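Nuclear hormone receptor FTZ-F1 (Drosophila melanogaster, PDB 2XHS) probably regulates transcription as a nuclear receptor of the NR5A group, its ligand-binding domain forming a complex with a peptide of the Fushi tarazu protein. Local coordinates at residues 9-13 / 14-18; 91-94 / 95-99; 115-119 / 120-124. All coordinates share one frame; numbering follows the deposited sequence.

How the contacts relate
Contact 2 lies in the core, its centre about 4 Å from that of the chain. Contact 1, about 21 Å out, is partly buried at the surface; contact 3, about 15 Å out on the opposite side, is buried. Contacts 1 and 2 stay about 10 Å apart at their nearest atoms, yet both lean on helix 148-159. Contacts 2 and 3 touch directly: the ring of His96 packs on Leu119 and Gly123, and both contacts reach helix 47-67. The chemistry follows the place. Contact 1 starts a helix with an exposed arginine folded over it, contact 2 is regular helix with buried histidines, and contact 3 is a chain of tight turns leaving a hairpin.

Contact 1 (9-13 / 14-18); sequences LRVSP and MIREF
Val11 and Ile15 make the apolar side of this helix start, where the loop 9-12 passes into helix 13-20. CG1 of Val11 lies 3.7 Å from CG2 of Ile15, and the two side chains cross at about a right angle. The other branch of Ile15 runs beside a hydroxyl, with CD1 at 3.7 Å from OG of Ser12.

The backbone supplies the polar part. Ser12 occupies the N-cap, but its side chain makes no capping bond; its carbonyl accepts the first i+4 bond of the helix, from Arg16 N, with Arg16 N to Ser12 O at 3.2 Å and an N-H...O angle of 150°. Pro13, the first helical residue, has no N-H to leave without a partner.

Arg16 covers the outer side. Its CG stands beside the backbone N (chi1 -78°), and a bend at chi3 (-132°) carries the guanidinium back over the proline. CA of Pro13 lies over one face of that group, 3.5 Å from NH1, while Val11 O comes up obliquely to 3.4 Å from NH2. The positive charge so near Ser12 O and Val11 O would probably stabilise the negative ends of these carbonyl dipoles.

On the inner side Val11 and Ile15 rest on Tyr187 of helix 170-191, and selenomethionine Met14 touches Asn179 of the same helix. Ile15 also meets Cys153 of helix 148-159, where Phe18 packs on Val152 and Phe156.

Contact 2 (91-94 / 95-99); sequences MLVL and DHLHH
Val93 sets CG1 opposite its own nitrogen (chi1 176°), which sends this methyl forward along helix 77-102, and CD1 of Leu97, one turn on, reaches back to 4.2 Å from it in a loose apolar touch. Asp95 is turned differently: its CG stands beside the backbone N (chi1 -81°), which folds the carboxylate back against the preceding turn, with CG at 3.2 Å from O of Met91. OD1 is hydrogen-bonded to the hydroxyl of Tyr151, which holds the carboxylate there, and a long, weak ion pair with Lys155 probably balances part of its negative charge.

The backbone bonds are those of a regular alpha helix. Asp95 N reaches Met91 O at 2.9 Å with an N-H...O angle of 162°, and His96, Leu97 and His98 bond in turn to Leu92, Val93 and Leu94. The adjacent His98 and His99 meet through their rings: ND1 of His98 sits over the centre of the His99 ring, 3.4 Å above its plane.

In the helical sandwich of a nuclear-receptor ligand-binding domain this stretch is consistent with the middle layer. Leu92 packs on Leu55 and Asn58 of helix 47-67, Leu94 on Ile158 of helix 148-159, and Val93 on Ile209 and Met212 of helix 198-224; His98 stacks on Tyr151, and His99 on Trp27 of helix 24-39.

Contact 3 (115-119 / 120-124); sequences QVFNL and MSLGL
Leu122 N donates to O of Leu119 at 3.0 Å, the shorter of the two hydrogen bonds that join these segments. It belongs to a succession of overlapping beta turns that carries the chain out of the two-stranded antiparallel hairpin 108-110/116-118 of the ligand-binding domain. Ser121 N bonds to O of Asn118 at 3.2 Å, and Gly123 and Leu124 go on with the same three-residue reach, to Met120 O and Ser121 O. In both bonds across the segments the donor stands well above the carbonyl plane, by 58° at Leu119.

The turns bring Leu122 back toward the strand. Phe117, with CG anti to the backbone N (chi1 -173°), extends its ring so that an edge faces Leu122, and the two side chains cross at about a right angle. Beyond them Leu122 packs on Met51, Val54 and Leu55 of helix 47-67 and on His96 of helix 77-102. Were Leu122 an alanine, the edge of the Phe117 ring would probably lose its methyl neighbour and a gap would open toward helix 47-67. The meeting is edge-on: CD1 of Leu122 lies in the plane of the Phe117 ring, 4.0 Å from CE2.

Contact 1 (9-13 / 14-18)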
# COMPACT_ATOMS: atom_id res chain seq x y z
N LEU A 9 -25.37 4.58 5.69
CA LEU A 9 -26.54 3.87 6.14
C LEU A 9 -26.62 2.51 5.50
O LEU A 9 -27.10 1.58 6.08
CB LEU A 9 -27.79 4.68 5.93
CG LEU A 9 -28.03 5.72 7.02
CD1 LEU A 9 -29.26 6.51 6.76
CD2 LEU A 9 -28.15 5.07 8.33
N ARG A 10 -26.16 2.41 4.29
CA ARG A 10 -26.23 1.17 3.56
C ARG A 10 -24.98 0.33 3.46
O ARG A 10 -24.92 -0.54 2.65
CB ARG A 10 -26.83 1.41 2.18
CG ARG A 10 -28.27 1.77 2.24
CD ARG A 10 -28.41 3.20 2.35
NE ARG A 10 -29.65 3.65 2.94
CZ ARG A 10 -29.86 4.91 3.27
NH1 ARG A 10 -29.30 5.37 4.37
NH2 ARG A 10 -30.60 5.70 2.53
N VAL A 11 -23.98 0.59 4.26
CA VAL A 11 -22.74 -0.13 4.23
C VAL A 11 -22.67 -1.26 5.22
O VAL A 11 -23.20 -1.17 6.29
CB VAL A 11 -21.60 0.81 4.53
CG1 VAL A 11 -20.31 0.12 4.37
CG2 VAL A 11 -21.66 1.99 3.62
N SER A 12 -22.00 -2.33 4.85
CA SER A 12 -21.84 -3.45 5.73
C SER A 12 -20.95 -3.10 6.85
O SER A 12 -20.15 -2.23 6.76
CB SER A 12 -21.25 -4.62 5.00
OG SER A 12 -20.73 -4.20 3.78
N PRO A 13 -21.12 -3.81 7.93
CA PRO A 13 -20.33 -3.63 9.11
C PRO A 13 -18.90 -3.97 8.87
O PRO A 13 -18.03 -3.38 9.45
CB PRO A 13 -20.93 -4.65 10.03
CG PRO A 13 -22.26 -4.74 9.63
CD PRO A 13 -22.35 -4.52 8.22
N MSE A 14 -18.67 -4.95 8.02
CA MSE A 14 -17.34 -5.44 7.80
C MSE A 14 -16.54 -4.35 7.23
O MSE A 14 -15.44 -4.10 7.64
CB MSE A 14 -17.41 -6.54 6.77
CG MSE A 14 -16.36 -7.60 6.91
SE MSE A 14 -16.17 -8.53 5.29
CE MSE A 14 -15.26 -10.04 5.94
N ILE A 15 -17.11 -3.71 6.25
CA ILE A 15 -16.48 -2.60 5.61
C ILE A 15 -16.29 -1.42 6.51
O ILE A 15 -15.33 -0.72 6.41
CB ILE A 15 -17.25 -2.18 4.45
CG1 ILE A 15 -17.05 -3.19 3.35
CG2 ILE A 15 -16.76 -0.88 4.01
CD1 ILE A 15 -17.73 -2.85 2.13
N ARG A 16 -17.22 -1.19 7.38
CA ARG A 16 -17.09 -0.10 8.27
C ARG A 16 -15.90 -0.39 9.11
O ARG A 16 -15.16 0.49 9.43
CB ARG A 16 -18.28 -0.02 9.16
CG ARG A 16 -19.47 0.57 8.57
CD ARG A 16 -20.42 0.99 9.64
NE ARG A 16 -21.75 0.53 9.35
CZ ARG A 16 -22.34 -0.44 10.01
NH1 ARG A 16 -21.74 -1.00 11.03
NH2 ARG A 16 -23.53 -0.83 9.68
N GLU A 17 -15.77 -1.63 9.51
CA GLU A 17 -14.68 -2.06 10.35
C GLU A 17 -13.34 -1.95 9.69
O GLU A 17 -12.37 -1.69 10.33
CB GLU A 17 -14.90 -3.47 10.81
CG GLU A 17 -16.15 -3.63 11.61
CD GLU A 17 -16.45 -5.05 11.97
OE1 GLU A 17 -15.56 -5.90 11.82
OE2 GLU A 17 -17.58 -5.33 12.39
N PHE A 18 -13.30 -2.21 8.41
CA PHE A 18 -12.12 -2.04 7.64
C PHE A 18 -11.74 -0.60 7.58
O PHE A 18 -10.60 -0.26 7.66
CB PHE A 18 -12.39 -2.51 6.25
CG PHE A 18 -12.52 -3.96 6.13
CD1 PHE A 18 -12.07 -4.78 7.11
CD2 PHE A 18 -13.09 -4.52 5.04
CE1 PHE A 18 -12.18 -6.11 6.99
CE2 PHE A 18 -13.19 -5.86 4.93
CZ PHE A 18 -12.74 -6.64 5.90

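Contact 2 (91-94 / 95-99)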
# COMPACT_ATOMS: atom_id res chain seq x y z
N MSE A 91 0.96 -3.08 -2.18
CA MSE A 91 0.24 -2.19 -1.32
C MSE A 91 0.72 -0.79 -1.35
O MSE A 91 -0.05 0.10 -1.24
CB MSE A 91 0.19 -2.69 0.08
CG MSE A 91 -1.18 -3.12 0.48
SE MSE A 91 -1.13 -4.84 1.25
CE MSE A 91 0.20 -4.69 2.53
N LEU A 92 1.99 -0.57 -1.49
CA LEU A 92 2.48 0.76 -1.44
C LEU A 92 1.93 1.62 -2.54
O LEU A 92 1.67 2.76 -2.34
CB LEU A 92 3.97 0.77 -1.53
CG LEU A 92 4.71 0.18 -0.36
CD1 LEU A 92 6.12 0.51 -0.51
CD2 LEU A 92 4.19 0.76 0.89
N VAL A 93 1.81 1.06 -3.71
CA VAL A 93 1.29 1.78 -4.84
C VAL A 93 -0.14 2.18 -4.64
O VAL A 93 -0.51 3.31 -4.83
CB VAL A 93 1.39 0.87 -6.04
CG1 VAL A 93 0.80 1.48 -7.24
CG2 VAL A 93 2.79 0.54 -6.29
N LEU A 94 -0.94 1.24 -4.22
CA LEU A 94 -2.31 1.50 -3.95
C LEU A 94 -2.45 2.51 -2.85
O LEU A 94 -3.24 3.38 -2.92
CB LEU A 94 -2.96 0.21 -3.53
CG LEU A 94 -4.44 0.29 -3.22
CD1 LEU A 94 -5.21 0.24 -4.44
CD2 LEU A 94 -4.77 -0.85 -2.38
N ASP A 95 -1.66 2.38 -1.83
CA ASP A 95 -1.74 3.31 -0.76
C ASP A 95 -1.41 4.63 -1.32
O ASP A 95 -1.95 5.60 -0.93
CB ASP A 95 -0.70 3.01 0.28
CG ASP A 95 -1.09 1.93 1.19
OD1 ASP A 95 -2.24 1.55 1.22
OD2 ASP A 95 -0.24 1.50 1.93
N HIS A 96 -0.44 4.68 -2.18
CA HIS A 96 -0.10 5.93 -2.79
C HIS A 96 -1.18 6.37 -3.71
O HIS A 96 -1.47 7.50 -3.86
CB HIS A 96 1.25 5.89 -3.48
CG HIS A 96 1.98 7.19 -3.43
ND1 HIS A 96 1.94 8.11 -4.45
CD2 HIS A 96 2.72 7.74 -2.46
CE1 HIS A 96 2.65 9.16 -4.12
NE2 HIS A 96 3.14 8.96 -2.92
N LEU A 97 -1.80 5.43 -4.36
CA LEU A 97 -2.86 5.78 -5.23
C LEU A 97 -3.92 6.40 -4.40
O LEU A 97 -4.54 7.33 -4.79
CB LEU A 97 -3.37 4.56 -5.93
CG LEU A 97 -2.72 4.45 -7.28
CD1 LEU A 97 -3.01 3.15 -7.83
CD2 LEU A 97 -3.31 5.47 -8.15
N HIS A 98 -4.12 5.88 -3.22
CA HIS A 98 -5.13 6.40 -2.35
C HIS A 98 -4.91 7.82 -1.89
O HIS A 98 -5.80 8.60 -1.86
CB HIS A 98 -5.16 5.49 -1.17
CG HIS A 98 -5.89 6.01 0.01
ND1 HIS A 98 -5.30 6.14 1.24
CD2 HIS A 98 -7.17 6.37 0.18
CE1 HIS A 98 -6.18 6.59 2.10
NE2 HIS A 98 -7.32 6.74 1.48
N HIS A 99 -3.73 8.12 -1.44
CA HIS A 99 -3.42 9.44 -0.97
C HIS A 99 -3.37 10.49 -2.00
O HIS A 99 -3.71 11.61 -1.77
CB HIS A 99 -2.15 9.39 -0.17
CG HIS A 99 -2.31 8.64 1.10
ND1 HIS A 99 -2.96 9.15 2.18
CD2 HIS A 99 -1.95 7.39 1.44
CE1 HIS A 99 -2.98 8.26 3.15
NE2 HIS A 99 -2.37 7.18 2.72

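Contact 3 (115-119 / 120-124)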
# COMPACT_ATOMS: atom_id res chain seq x y z
N GLN A 115 15.91 21.88 -0.48
CA GLN A 115 16.01 20.68 -1.25
C GLN A 115 14.59 20.24 -1.52
O GLN A 115 13.69 20.58 -0.79
CB GLN A 115 16.76 19.64 -0.44
CG GLN A 115 17.93 19.03 -1.15
CD GLN A 115 18.76 18.20 -0.24
OE1 GLN A 115 18.94 18.54 0.91
NE2 GLN A 115 19.27 17.12 -0.74
N VAL A 116 14.37 19.50 -2.58
CA VAL A 116 13.03 19.12 -2.94
C VAL A 116 12.86 17.62 -2.97
O VAL A 116 13.62 16.94 -3.59
CB VAL A 116 12.70 19.71 -4.32
CG1 VAL A 116 11.40 19.19 -4.83
CG2 VAL A 116 12.65 21.18 -4.23
N PHE A 117 11.83 17.11 -2.31
CA PHE A 117 11.59 15.69 -2.30
C PHE A 117 10.47 15.31 -3.22
O PHE A 117 9.41 15.85 -3.13
CB PHE A 117 11.23 15.22 -0.90
CG PHE A 117 11.13 13.73 -0.78
CD1 PHE A 117 12.25 12.96 -0.76
CD2 PHE A 117 9.92 13.11 -0.71
CE1 PHE A 117 12.16 11.63 -0.66
CE2 PHE A 117 9.85 11.80 -0.63
CZ PHE A 117 10.96 11.06 -0.60
N ASN A 118 10.71 14.35 -4.09
CA ASN A 118 9.71 13.91 -5.01
C ASN A 118 8.88 12.89 -4.34
O ASN A 118 9.25 11.77 -4.25
CB ASN A 118 10.39 13.26 -6.19
CG ASN A 118 9.46 12.93 -7.27
OD1 ASN A 118 8.59 13.69 -7.59
ND2 ASN A 118 9.62 11.78 -7.84
N LEU A 119 7.75 13.32 -3.84
CA LEU A 119 6.79 12.50 -3.16
C LEU A 119 6.23 11.47 -4.07
O LEU A 119 5.93 10.39 -3.69
CB LEU A 119 5.66 13.36 -2.62
CG LEU A 119 6.01 14.26 -1.47
CD1 LEU A 119 5.03 15.35 -1.38
CD2 LEU A 119 5.95 13.46 -0.25
N MSE A 120 6.12 11.85 -5.31
CA MSE A 120 5.57 11.07 -6.37
C MSE A 120 6.39 9.82 -6.58
O MSE A 120 5.88 8.82 -6.98
CB MSE A 120 5.57 11.93 -7.62
CG MSE A 120 4.98 11.34 -8.85
SE MSE A 120 3.22 10.83 -8.67
CE MSE A 120 3.02 10.14 -10.38
N SER A 121 7.66 9.92 -6.27
CA SER A 121 8.60 8.82 -6.35
C SER A 121 8.21 7.72 -5.45
O SER A 121 8.30 6.58 -5.78
CB SER A 121 9.95 9.28 -5.89
OG SER A 121 10.65 9.82 -6.96
N LEU A 122 7.70 8.09 -4.31
CA LEU A 122 7.37 7.16 -3.29
C LEU A 122 6.40 6.20 -3.85
O LEU A 122 6.33 5.10 -3.42
CB LEU A 122 6.71 7.90 -2.17
CG LEU A 122 7.71 8.36 -1.17
CD1 LEU A 122 7.00 9.06 -0.10
CD2 LEU A 122 8.39 7.15 -0.65
N GLY A 123 5.60 6.62 -4.78
CA GLY A 123 4.60 5.73 -5.28
C GLY A 123 5.03 5.08 -6.54
O GLY A 123 4.32 4.29 -7.08
N LEU A 124 6.17 5.47 -7.04
CA LEU A 124 6.67 4.87 -8.24
C LEU A 124 7.79 3.99 -7.87
O LEU A 124 8.30 3.28 -8.68
CB LEU A 124 7.14 5.93 -9.21
CG LEU A 124 6.02 6.86 -9.67
CD1 LEU A 124 6.58 8.05 -10.30
CD2 LEU A 124 5.15 6.15 -10.61